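Local structure of MutT related protein (Methanosarcina mazei, 3GRN) at residues I9-L14 with E49-G54; E114-M119 with D128-F133; K37-G42 with A124-F129. The protein is probably a Nudix hydrolase, of the family that typically cleaves nucleoside diphosphates linked to another group, though its own substrate is not established. All coordinates share one frame; numbering follows the deposited sequence.

Contact 1 (I9-L14 with E49-G54); sequences ISVYAL and ESLKEG
Val11 and Ile9, two residues apart on strand 7-16, both turn their side chains to the start of helix 51-63, and Leu51 comes down to meet them. Leu51 does not point straight at the strand; its CG stands beside the backbone N (chi1 -61°) and the extended end of the chain brings CD2 across. That one methyl serves both partners: it lies 3.9 Å from Ile9 CG2 and 4.0 Å from Val11 CG1. The Ile9 and Leu51 side chains cross at about a right angle, whereas Val11 meets Leu51 on a slant.

Val11 divides its two branches between Leu51 and Gly54, one helical turn apart. With chi1 at -71°, CG1 sits beside the backbone N and faces Leu51, while CG2 lies between the N and the carbonyl carbon and reaches the bare backbone of Gly54, 3.8 Å from its C. Because Gly54 has no side chain, the valine methyl packs directly on the helix main chain. Cutting Val11 back to an alanine is likely to open a gap over Gly54 where CG2 packs and to leave Leu51 CD2 with Ile9 as its main partner on this strand.

The helix start also has its own cap. Ser50 is the N-cap, and its OG accepts from Glu53 N at 3.2 Å. Glu53 OE1 returns the favour, taking the N-H of Ser50 from above the carboxylate plane, also at 3.2 Å, which completes a capping box. Just before it, Glu49 pairs with Arg57 and accepts from Asn46 N.

Residues 43-64 carry the Nudix box sequence, and the contact seats the first turn of its helix on the central sheet, as expected of the loop-helix-loop motif in a Nudix fold.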
loop_
_atom_site.group_PDB
_atom_site.type_symbol
_atom_site.label_atom_id
_atom_site.label_comp_id
_atom_site.label_asym_id
_atom_site.label_seq_id
_atom_site.Cartn_x
_atom_site.Cartn_y
_atom_site.Cartn_z
ATOM N N ILE A 9 -14.055 4.634 -4.127
ATOM C CA ILE A 9 -13.762 4.385 -5.547
ATOM C C ILE A 9 -12.432 3.627 -5.630
ATOM O O ILE A 9 -11.427 4.013 -4.999
ATOM C CB ILE A 9 -13.672 5.720 -6.386
ATOM C CG1 ILE A 9 -14.908 6.606 -6.181
ATOM C CG2 ILE A 9 -13.413 5.422 -7.900
ATOM C CD1 ILE A 9 -16.231 5.954 -6.583
ATOM N N SER A 10 -12.433 2.553 -6.408
ATOM C CA SER A 10 -11.224 1.794 -6.677
ATOM C C SER A 10 -11.038 1.678 -8.172
ATOM O O SER A 10 -11.973 1.936 -8.939
ATOM C CB SER A 10 -11.268 0.406 -6.037
ATOM O OG SER A 10 -11.217 0.506 -4.621
ATOM N N VAL A 11 -9.818 1.355 -8.582
ATOM C CA VAL A 11 -9.506 1.104 -9.992
ATOM C C VAL A 11 -8.734 -0.209 -10.170
ATOM O O VAL A 11 -7.878 -0.559 -9.354
ATOM C CB VAL A 11 -8.724 2.285 -10.615
ATOM C CG1 VAL A 11 -9.624 3.502 -10.787
ATOM C CG2 VAL A 11 -7.516 2.670 -9.734
ATOM N N TYR A 12 -9.060 -0.942 -11.224
ATOM C CA TYR A 12 -8.345 -2.188 -11.581
ATOM C C TYR A 12 -7.837 -2.152 -13.018
ATOM O O TYR A 12 -8.372 -1.407 -13.858
ATOM C CB TYR A 12 -9.220 -3.411 -11.334
ATOM C CG TYR A 12 -9.545 -3.550 -9.863
ATOM C CD1 TYR A 12 -8.616 -4.122 -8.987
ATOM C CD2 TYR A 12 -10.730 -3.055 -9.333
ATOM C CE1 TYR A 12 -8.870 -4.246 -7.615
ATOM C CE2 TYR A 12 -10.988 -3.158 -7.932
ATOM C CZ TYR A 12 -10.037 -3.747 -7.094
ATOM O OH TYR A 12 -10.257 -3.882 -5.734
ATOM N N ALA A 13 -6.784 -2.949 -13.293
ATOM C CA ALA A 13 -6.228 -3.021 -14.661
ATOM C C ALA A 13 -6.318 -4.417 -15.227
ATOM O O ALA A 13 -6.021 -5.388 -14.528
ATOM C CB ALA A 13 -4.787 -2.573 -14.677
ATOM N N LEU A 14 -6.729 -4.505 -16.494
ATOM C CA LEU A 14 -6.665 -5.747 -17.264
ATOM C C LEU A 14 -5.365 -5.711 -18.056
ATOM O O LEU A 14 -5.234 -4.956 -19.027
ATOM C CB LEU A 14 -7.825 -5.858 -18.256
ATOM C CG LEU A 14 -9.219 -6.021 -17.689
ATOM C CD1 LEU A 14 -10.230 -6.046 -18.856
ATOM C CD2 LEU A 14 -9.347 -7.272 -16.837
ATOM N N GLU A 49 -6.879 12.512 -6.726
ATOM C CA GLU A 49 -6.230 11.811 -7.820
ATOM C C GLU A 49 -7.206 11.489 -8.968
ATOM O O GLU A 49 -8.343 11.102 -8.705
ATOM C CB GLU A 49 -5.667 10.505 -7.261
ATOM C CG GLU A 49 -4.934 9.644 -8.249
ATOM C CD GLU A 49 -4.310 8.450 -7.583
ATOM O OE1 GLU A 49 -3.084 8.271 -7.742
ATOM O OE2 GLU A 49 -5.052 7.681 -6.918
ATOM N N SER A 50 -6.756 11.599 -10.212
ATOM C CA SER A 50 -7.582 11.145 -11.355
ATOM C C SER A 50 -7.621 9.608 -11.465
ATOM O O SER A 50 -6.712 8.932 -10.970
ATOM C CB SER A 50 -7.086 11.740 -12.666
ATOM O OG SER A 50 -5.939 11.055 -13.143
ATOM N N LEU A 51 -8.640 9.041 -12.116
ATOM C CA LEU A 51 -8.725 7.558 -12.168
ATOM C C LEU A 51 -7.515 6.947 -12.904
ATOM O O LEU A 51 -6.911 5.976 -12.421
ATOM C CB LEU A 51 -10.022 7.076 -12.850
ATOM C CG LEU A 51 -11.323 7.494 -12.190
ATOM C CD1 LEU A 51 -12.481 6.861 -12.960
ATOM C CD2 LEU A 51 -11.354 7.121 -10.702
ATOM N N LYS A 52 -7.133 7.529 -14.035
ATOM C CA LYS A 52 -6.024 7.001 -14.828
ATOM C C LYS A 52 -4.668 7.138 -14.117
ATOM O O LYS A 52 -3.812 6.262 -14.263
ATOM C CB LYS A 52 -5.990 7.638 -16.221
ATOM C CG LYS A 52 -6.982 6.947 -17.194
ATOM C CD LYS A 52 -6.700 7.258 -18.667
ATOM C CE LYS A 52 -7.707 6.567 -19.556
ATOM N NZ LYS A 52 -7.233 6.480 -20.977
ATOM N N GLU A 53 -4.501 8.202 -13.329
ATOM C CA GLU A 53 -3.290 8.368 -12.501
ATOM C C GLU A 53 -3.288 7.275 -11.445
ATOM O O GLU A 53 -2.264 6.645 -11.191
ATOM C CB GLU A 53 -3.258 9.736 -11.809
ATOM C CG GLU A 53 -2.721 10.894 -12.653
ATOM C CD GLU A 53 -3.088 12.301 -12.115
ATOM O OE1 GLU A 53 -3.804 12.436 -11.086
ATOM O OE2 GLU A 53 -2.648 13.293 -12.742
ATOM N N GLY A 54 -4.453 7.060 -10.827
ATOM C CA GLY A 54 -4.617 6.018 -9.830
ATOM C C GLY A 54 -4.274 4.624 -10.319
ATOM O O GLY A 54 -3.555 3.884 -9.651
#

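Contact 2 (E114-M119 with D128-F133)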
loop_
_atom_site.group_PDB
_atom_site.type_symbol
_atom_site.label_atom_id
_atom_site.label_comp_id
_atom_site.label_asym_id
_atom_site.label_seq_id
_atom_site.Cartn_x
_atom_site.Cartn_y
_atom_site.Cartn_z
ATOM N N GLU A 114 -10.905 -18.438 -20.400
ATOM C CA GLU A 114 -11.527 -19.750 -20.180
ATOM C C GLU A 114 -11.316 -20.265 -18.759
ATOM O O GLU A 114 -12.276 -20.681 -18.109
ATOM C CB GLU A 114 -11.011 -20.778 -21.191
ATOM C CG GLU A 114 -11.803 -22.082 -21.195
ATOM C CD GLU A 114 -10.996 -23.278 -21.686
ATOM O OE1 GLU A 114 -11.622 -24.313 -22.008
ATOM O OE2 GLU A 114 -9.747 -23.193 -21.743
ATOM N N LYS A 115 -10.072 -20.223 -18.269
ATOM C CA LYS A 115 -9.791 -20.705 -16.917
ATOM C C LYS A 115 -10.378 -19.775 -15.859
ATOM O O LYS A 115 -10.790 -20.242 -14.800
ATOM C CB LYS A 115 -8.291 -20.913 -16.657
ATOM C CG LYS A 115 -7.470 -21.579 -17.766
ATOM C CD LYS A 115 -7.826 -23.028 -18.029
ATOM C CE LYS A 115 -6.957 -23.584 -19.153
ATOM N NZ LYS A 115 -7.607 -24.716 -19.868
ATOM N N ILE A 116 -10.402 -18.467 -16.139
ATOM C CA ILE A 116 -11.085 -17.501 -15.265
ATOM C C ILE A 116 -12.574 -17.863 -15.104
ATOM O O ILE A 116 -13.102 -17.895 -13.984
ATOM C CB ILE A 116 -10.903 -16.023 -15.750
ATOM C CG1 ILE A 116 -9.451 -15.549 -15.557
ATOM C CG2 ILE A 116 -11.855 -15.106 -15.019
ATOM C CD1 ILE A 116 -9.103 -14.232 -16.274
ATOM N N LEU A 117 -13.231 -18.160 -16.224
ATOM C CA LEU A 117 -14.609 -18.657 -16.212
ATOM C C LEU A 117 -14.589 -20.185 -16.023
ATOM O O LEU A 117 -15.042 -20.949 -16.884
ATOM C CB LEU A 117 -15.327 -18.258 -17.507
ATOM C CG LEU A 117 -15.229 -16.799 -17.966
ATOM C CD1 LEU A 117 -15.699 -16.629 -19.413
ATOM C CD2 LEU A 117 -15.985 -15.852 -17.029
ATOM N N GLY A 118 -14.041 -20.611 -14.886
ATOM C CA GLY A 118 -13.773 -22.019 -14.591
ATOM C C GLY A 118 -12.962 -22.116 -13.315
ATOM O O GLY A 118 -12.685 -23.212 -12.822
ATOM N N MET A 119 -12.588 -20.950 -12.783
ATOM C CA MET A 119 -11.812 -20.826 -11.547
ATOM C C MET A 119 -12.769 -20.990 -10.355
ATOM O O MET A 119 -13.929 -21.366 -10.532
ATOM C CB MET A 119 -11.088 -19.459 -11.511
ATOM C CG MET A 119 -9.698 -19.434 -10.841
ATOM S SD MET A 119 -8.812 -17.843 -10.956
ATOM C CE MET A 119 -8.472 -17.797 -12.666
ATOM N N ASP A 128 -18.105 -12.475 -12.556
ATOM C CA ASP A 128 -19.186 -11.769 -13.247
ATOM C C ASP A 128 -18.643 -10.722 -14.225
ATOM O O ASP A 128 -19.095 -10.629 -15.370
ATOM C CB ASP A 128 -20.094 -11.103 -12.211
ATOM C CG ASP A 128 -21.381 -10.571 -12.804
ATOM O OD1 ASP A 128 -22.175 -11.373 -13.343
ATOM O OD2 ASP A 128 -21.610 -9.346 -12.702
ATOM N N PHE A 129 -17.668 -9.931 -13.768
ATOM C CA PHE A 129 -17.074 -8.905 -14.630
ATOM C C PHE A 129 -16.536 -9.518 -15.912
ATOM O O PHE A 129 -16.789 -9.001 -16.997
ATOM C CB PHE A 129 -15.944 -8.115 -13.950
ATOM C CG PHE A 129 -15.168 -7.250 -14.924
ATOM C CD1 PHE A 129 -15.656 -6.001 -15.289
ATOM C CD2 PHE A 129 -13.991 -7.717 -15.532
ATOM C CE1 PHE A 129 -14.992 -5.216 -16.219
ATOM C CE2 PHE A 129 -13.313 -6.945 -16.457
ATOM C CZ PHE A 129 -13.815 -5.687 -16.803
ATOM N N PHE A 130 -15.755 -10.592 -15.767
ATOM C CA PHE A 130 -15.137 -11.249 -16.923
ATOM C C PHE A 130 -16.171 -11.887 -17.841
ATOM O O PHE A 130 -15.990 -11.897 -19.047
ATOM C CB PHE A 130 -14.105 -12.266 -16.496
ATOM C CG PHE A 130 -12.763 -11.670 -16.188
ATOM C CD1 PHE A 130 -11.892 -11.329 -17.219
ATOM C CD2 PHE A 130 -12.365 -11.452 -14.865
ATOM C CE1 PHE A 130 -10.636 -10.797 -16.943
ATOM C CE2 PHE A 130 -11.108 -10.926 -14.581
ATOM C CZ PHE A 130 -10.247 -10.592 -15.627
ATOM N N GLU A 131 -17.264 -12.376 -17.271
ATOM C CA GLU A 131 -18.357 -12.928 -18.074
ATOM C C GLU A 131 -19.015 -11.834 -18.919
ATOM O O GLU A 131 -19.307 -12.039 -20.091
ATOM C CB GLU A 131 -19.387 -13.623 -17.181
ATOM C CG GLU A 131 -19.850 -14.990 -17.702
ATOM C CD GLU A 131 -20.287 -14.966 -19.163
ATOM O OE1 GLU A 131 -21.277 -14.272 -19.483
ATOM O OE2 GLU A 131 -19.638 -15.644 -19.992
ATOM N N ARG A 132 -19.201 -10.661 -18.319
ATOM C CA ARG A 132 -19.753 -9.490 -18.984
ATOM C C ARG A 132 -18.771 -8.911 -20.019
ATOM O O ARG A 132 -19.163 -8.611 -21.143
ATOM C CB ARG A 132 -20.141 -8.459 -17.904
ATOM C CG ARG A 132 -20.609 -7.105 -18.372
ATOM C CD ARG A 132 -21.199 -6.290 -17.191
ATOM N NE ARG A 132 -20.238 -5.993 -16.112
ATOM C CZ ARG A 132 -20.240 -6.577 -14.912
ATOM N NH1 ARG A 132 -21.145 -7.504 -14.625
ATOM N NH2 ARG A 132 -19.339 -6.246 -13.994
ATOM N N PHE A 133 -17.495 -8.772 -19.643
ATOM C CA PHE A 133 -16.444 -8.296 -20.553
ATOM C C PHE A 133 -16.355 -9.155 -21.826
ATOM O O PHE A 133 -16.244 -8.624 -22.929
ATOM C CB PHE A 133 -15.101 -8.292 -19.823
ATOM C CG PHE A 133 -13.956 -7.770 -20.639
ATOM C CD1 PHE A 133 -13.826 -6.404 -20.891
ATOM C CD2 PHE A 133 -12.991 -8.647 -21.143
ATOM C CE1 PHE A 133 -12.752 -5.917 -21.634
ATOM C CE2 PHE A 133 -11.912 -8.170 -21.879
ATOM C CZ PHE A 133 -11.797 -6.805 -22.131
#
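Ile116 reaches Phe130 with both of its branches: CG2 stands anti to the backbone N while CG1 takes the place beside it (chi1 -70°), and the extended outer bond carries CD1 out over the ring. On the other side, the first torsion of Phe130 (chi1 -83°) swings the ring toward Ile116, and its second torsion turns a face to the isoleucine. CD1 lies 3.9 Å from the ring centroid and 16° off the normal, a CH-pi contact over the face. The shorter branch works at the root of the ring, with Ile116 CG2 3.7 Å from Phe130 CD2. The two side chains cross at about a right angle, and the far face of the same ring is met near its rim by Phe129 CD2.

Leu117 uses a different target, the main chain of helix 124-137. Its CD2 rests between Phe130 and Glu131, 3.7 Å from Glu131 N and 4.1 Å from Phe130 CB. The aliphatic part of Glu131 crosses the leucine at about a right angle, its CG 4.0 Å from Leu117 CD2; the glutamate chain bends at its second torsion, and its carboxylate makes a long, weak ion pair with Arg135.

Leu117 is the first residue beyond helix 113-116 and the centre of an inverse gamma turn, with a weak bond from Gly118 N back to Ile116 O.

Around this packing, Ile116 also leans on Val111 of strand 105-111 and on Phe22 of strand 22-27. Phe22 meets Phe130 edge-to-face, and Leu14 of strand 7-16 packs against Phe130, so the short helix and helix 124-137 close together over the sheet.

Contact 3 (K37-G42 with A124-F129); sequences KWDLPG and AYFRDF
The Phe126 ring is packed on both faces: Leu40 CG lies 4.2 Å above one, and Tyr125 CE1 lies 3.5 Å above the opposite one, each displaced toward the rim. Near the ring plane, at its edge, comes the carboxylate of Asp39, turned 47° from the ring. The distance from Asp39 OD1 to Phe126 CE2, 2.9 Å, is too short to take literally, and as Asp39 has two conformers, this approach is doubtful in detail.

Leu40 points at the helix, and its CD1 touches Phe126 CE1 at 4.0 Å, a slanting approach of methyl to ring rim. In the given conformer of Asp39, CG is roughly anti to the backbone N (chi1 -152°), which directs the carboxylate to that edge. Its OD1 also takes a weak bond from Leu40 N, and its OD2 is held in a salt bridge by Arg27. Tyr12 adds an edge-to-face contact with Phe126.

This buried packing puts the C-terminal helix 124-137 onto the central strands 7-16 and 38-44, the usual way a Nudix alpha/beta/alpha sandwich covers one face of its sheet.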
loop_
_atom_site.group_PDB
_atom_site.type_symbol
_atom_site.label_atom_id
_atom_site.label_comp_id
_atom_site.label_asym_id
_atom_site.label_seq_id
_atom_site.Cartn_x
_atom_site.Cartn_y
_atom_site.Cartn_z
ATOM N N LYS A 37 -7.040 -14.002 -1.082
ATOM C CA LYS A 37 -7.808 -14.274 -2.311
ATOM C C LYS A 37 -7.142 -13.710 -3.586
ATOM O O LYS A 37 -6.363 -12.762 -3.503
ATOM C CB LYS A 37 -9.241 -13.743 -2.176
ATOM C CG LYS A 37 -10.061 -14.416 -1.065
ATOM C CD LYS A 37 -11.565 -14.254 -1.284
ATOM C CE LYS A 37 -12.392 -15.092 -0.292
ATOM N NZ LYS A 37 -12.236 -14.681 1.150
ATOM N N TRP A 38 -7.456 -14.295 -4.742
ATOM C CA TRP A 38 -7.040 -13.749 -6.056
ATOM C C TRP A 38 -7.736 -12.399 -6.381
ATOM O O TRP A 38 -8.867 -12.175 -5.967
ATOM C CB TRP A 38 -7.258 -14.778 -7.168
ATOM C CG TRP A 38 -6.343 -15.938 -7.022
ATOM C CD1 TRP A 38 -6.593 -17.105 -6.342
ATOM C CD2 TRP A 38 -5.002 -16.038 -7.509
ATOM N NE1 TRP A 38 -5.494 -17.931 -6.398
ATOM C CE2 TRP A 38 -4.502 -17.300 -7.106
ATOM C CE3 TRP A 38 -4.170 -15.186 -8.254
ATOM C CZ2 TRP A 38 -3.213 -17.732 -7.429
ATOM C CZ3 TRP A 38 -2.890 -15.619 -8.573
ATOM C CH2 TRP A 38 -2.426 -16.880 -8.158
ATOM N N ASP A 39 -7.030 -11.508 -7.097
ATOM C CA ASP A 39 -7.452 -10.133 -7.343
ATOM C C ASP A 39 -6.861 -9.650 -8.683
ATOM O O ASP A 39 -5.951 -10.282 -9.226
ATOM C CB ASP A 39 -6.948 -9.253 -6.182
ATOM C CG ASP A 39 -7.823 -8.032 -5.924
ATOM O OD1 ASP A 39 -8.623 -7.662 -6.796
ATOM O OD2 ASP A 39 -7.711 -7.424 -4.837
ATOM N N LEU A 40 -7.344 -8.525 -9.195
ATOM C CA LEU A 40 -6.699 -7.869 -10.321
ATOM C C LEU A 40 -5.753 -6.843 -9.728
ATOM O O LEU A 40 -5.984 -6.376 -8.584
ATOM C CB LEU A 40 -7.719 -7.153 -11.210
ATOM C CG LEU A 40 -8.684 -7.968 -12.073
ATOM C CD1 LEU A 40 -9.621 -7.034 -12.809
ATOM C CD2 LEU A 40 -7.901 -8.786 -13.097
ATOM N N PRO A 41 -4.729 -6.426 -10.503
ATOM C CA PRO A 41 -3.919 -5.276 -10.077
ATOM C C PRO A 41 -4.795 -4.040 -9.958
ATOM O O PRO A 41 -5.654 -3.835 -10.797
ATOM C CB PRO A 41 -2.938 -5.085 -11.238
ATOM C CG PRO A 41 -2.892 -6.383 -11.908
ATOM C CD PRO A 41 -4.240 -6.986 -11.778
ATOM N N GLY A 42 -4.624 -3.291 -8.887
ATOM C CA GLY A 42 -5.397 -2.061 -8.685
ATOM C C GLY A 42 -5.647 -1.815 -7.225
ATOM O O GLY A 42 -5.058 -2.488 -6.366
ATOM N N ALA A 124 -16.614 -13.685 -6.733
ATOM C CA ALA A 124 -17.769 -13.746 -7.644
ATOM C C ALA A 124 -17.957 -12.501 -8.493
ATOM O O ALA A 124 -18.256 -12.604 -9.678
ATOM C CB ALA A 124 -19.050 -14.072 -6.871
ATOM N N TYR A 125 -17.704 -11.335 -7.905
ATOM C CA TYR A 125 -17.849 -10.076 -8.634
ATOM C C TYR A 125 -16.862 -9.935 -9.801
ATOM O O TYR A 125 -17.211 -9.341 -10.826
ATOM C CB TYR A 125 -17.797 -8.860 -7.695
ATOM C CG TYR A 125 -16.618 -8.822 -6.758
ATOM C CD1 TYR A 125 -15.401 -8.307 -7.171
ATOM C CD2 TYR A 125 -16.721 -9.308 -5.455
ATOM C CE1 TYR A 125 -14.316 -8.278 -6.319
ATOM C CE2 TYR A 125 -15.654 -9.268 -4.591
ATOM C CZ TYR A 125 -14.435 -8.762 -5.037
ATOM O OH TYR A 125 -13.334 -8.709 -4.205
ATOM N N PHE A 126 -15.648 -10.475 -9.642
ATOM C CA PHE A 126 -14.681 -10.470 -10.741
ATOM C C PHE A 126 -15.061 -11.490 -11.817
ATOM O O PHE A 126 -14.967 -11.193 -13.004
ATOM C CB PHE A 126 -13.259 -10.724 -10.250
ATOM C CG PHE A 126 -12.594 -9.519 -9.628
ATOM C CD1 PHE A 126 -12.696 -8.262 -10.214
ATOM C CD2 PHE A 126 -11.807 -9.666 -8.486
ATOM C CE1 PHE A 126 -12.061 -7.152 -9.648
ATOM C CE2 PHE A 126 -11.165 -8.562 -7.916
ATOM C CZ PHE A 126 -11.299 -7.306 -8.500
ATOM N N ARG A 127 -15.495 -12.678 -11.389
ATOM C CA ARG A 127 -16.026 -13.711 -12.287
ATOM C C ARG A 127 -17.115 -13.108 -13.185
ATOM O O ARG A 127 -17.040 -13.212 -14.402
ATOM C CB ARG A 127 -16.583 -14.885 -11.460
ATOM C CG ARG A 127 -16.800 -16.171 -12.229
ATOM C CD ARG A 127 -17.359 -17.278 -11.322
ATOM N NE ARG A 127 -16.459 -17.587 -10.206
ATOM C CZ ARG A 127 -16.782 -17.477 -8.918
ATOM N NH1 ARG A 127 -15.889 -17.780 -7.988
ATOM N NH2 ARG A 127 -17.997 -17.082 -8.554
ATOM N N ASP A 128 -18.105 -12.475 -12.556
ATOM C CA ASP A 128 -19.186 -11.769 -13.247
ATOM C C ASP A 128 -18.643 -10.722 -14.225
ATOM O O ASP A 128 -19.095 -10.629 -15.370
ATOM C CB ASP A 128 -20.094 -11.103 -12.211
ATOM C CG ASP A 128 -21.381 -10.571 -12.804
ATOM O OD1 ASP A 128 -22.175 -11.373 -13.343
ATOM O OD2 ASP A 128 -21.610 -9.346 -12.702
ATOM N N PHE A 129 -17.668 -9.931 -13.768
ATOM C CA PHE A 129 -17.074 -8.905 -14.630
ATOM C C PHE A 129 -16.536 -9.518 -15.912
ATOM O O PHE A 129 -16.789 -9.001 -16.997
ATOM C CB PHE A 129 -15.944 -8.115 -13.950
ATOM C CG PHE A 129 -15.168 -7.250 -14.924
ATOM C CD1 PHE A 129 -15.656 -6.001 -15.289
ATOM C CD2 PHE A 129 -13.991 -7.717 -15.532
ATOM C CE1 PHE A 129 -14.992 -5.216 -16.219
ATOM C CE2 PHE A 129 -13.313 -6.945 -16.457
ATOM C CZ PHE A 129 -13.815 -5.687 -16.803
#

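In the fold
One mixed sheet relates the three contacts. Contact 1 holds the Nudix-box helix on one face; contact 3 seats helix 124-137 on the other, and contact 2 joins that helix to 113-116. Contacts 2 and 3 share Asp128 and Phe129, their centres about 9 Å apart. Contacts 1 and 3, centres about 15 Å apart, are bridged by a probable hydrogen bond from Ala13 N to Pro41 O (2.9 Å). Contacts 1 and 2, about 21 Å between centres, meet where Leu14 CD2 approaches Phe130 CZ at 3.6 Å. In relatives the Nudix-box helix carries metal-binding glutamates; contact 1 seats its start and Gly42 of contact 3 bonds Glu62 further along, so both probably connect to that site.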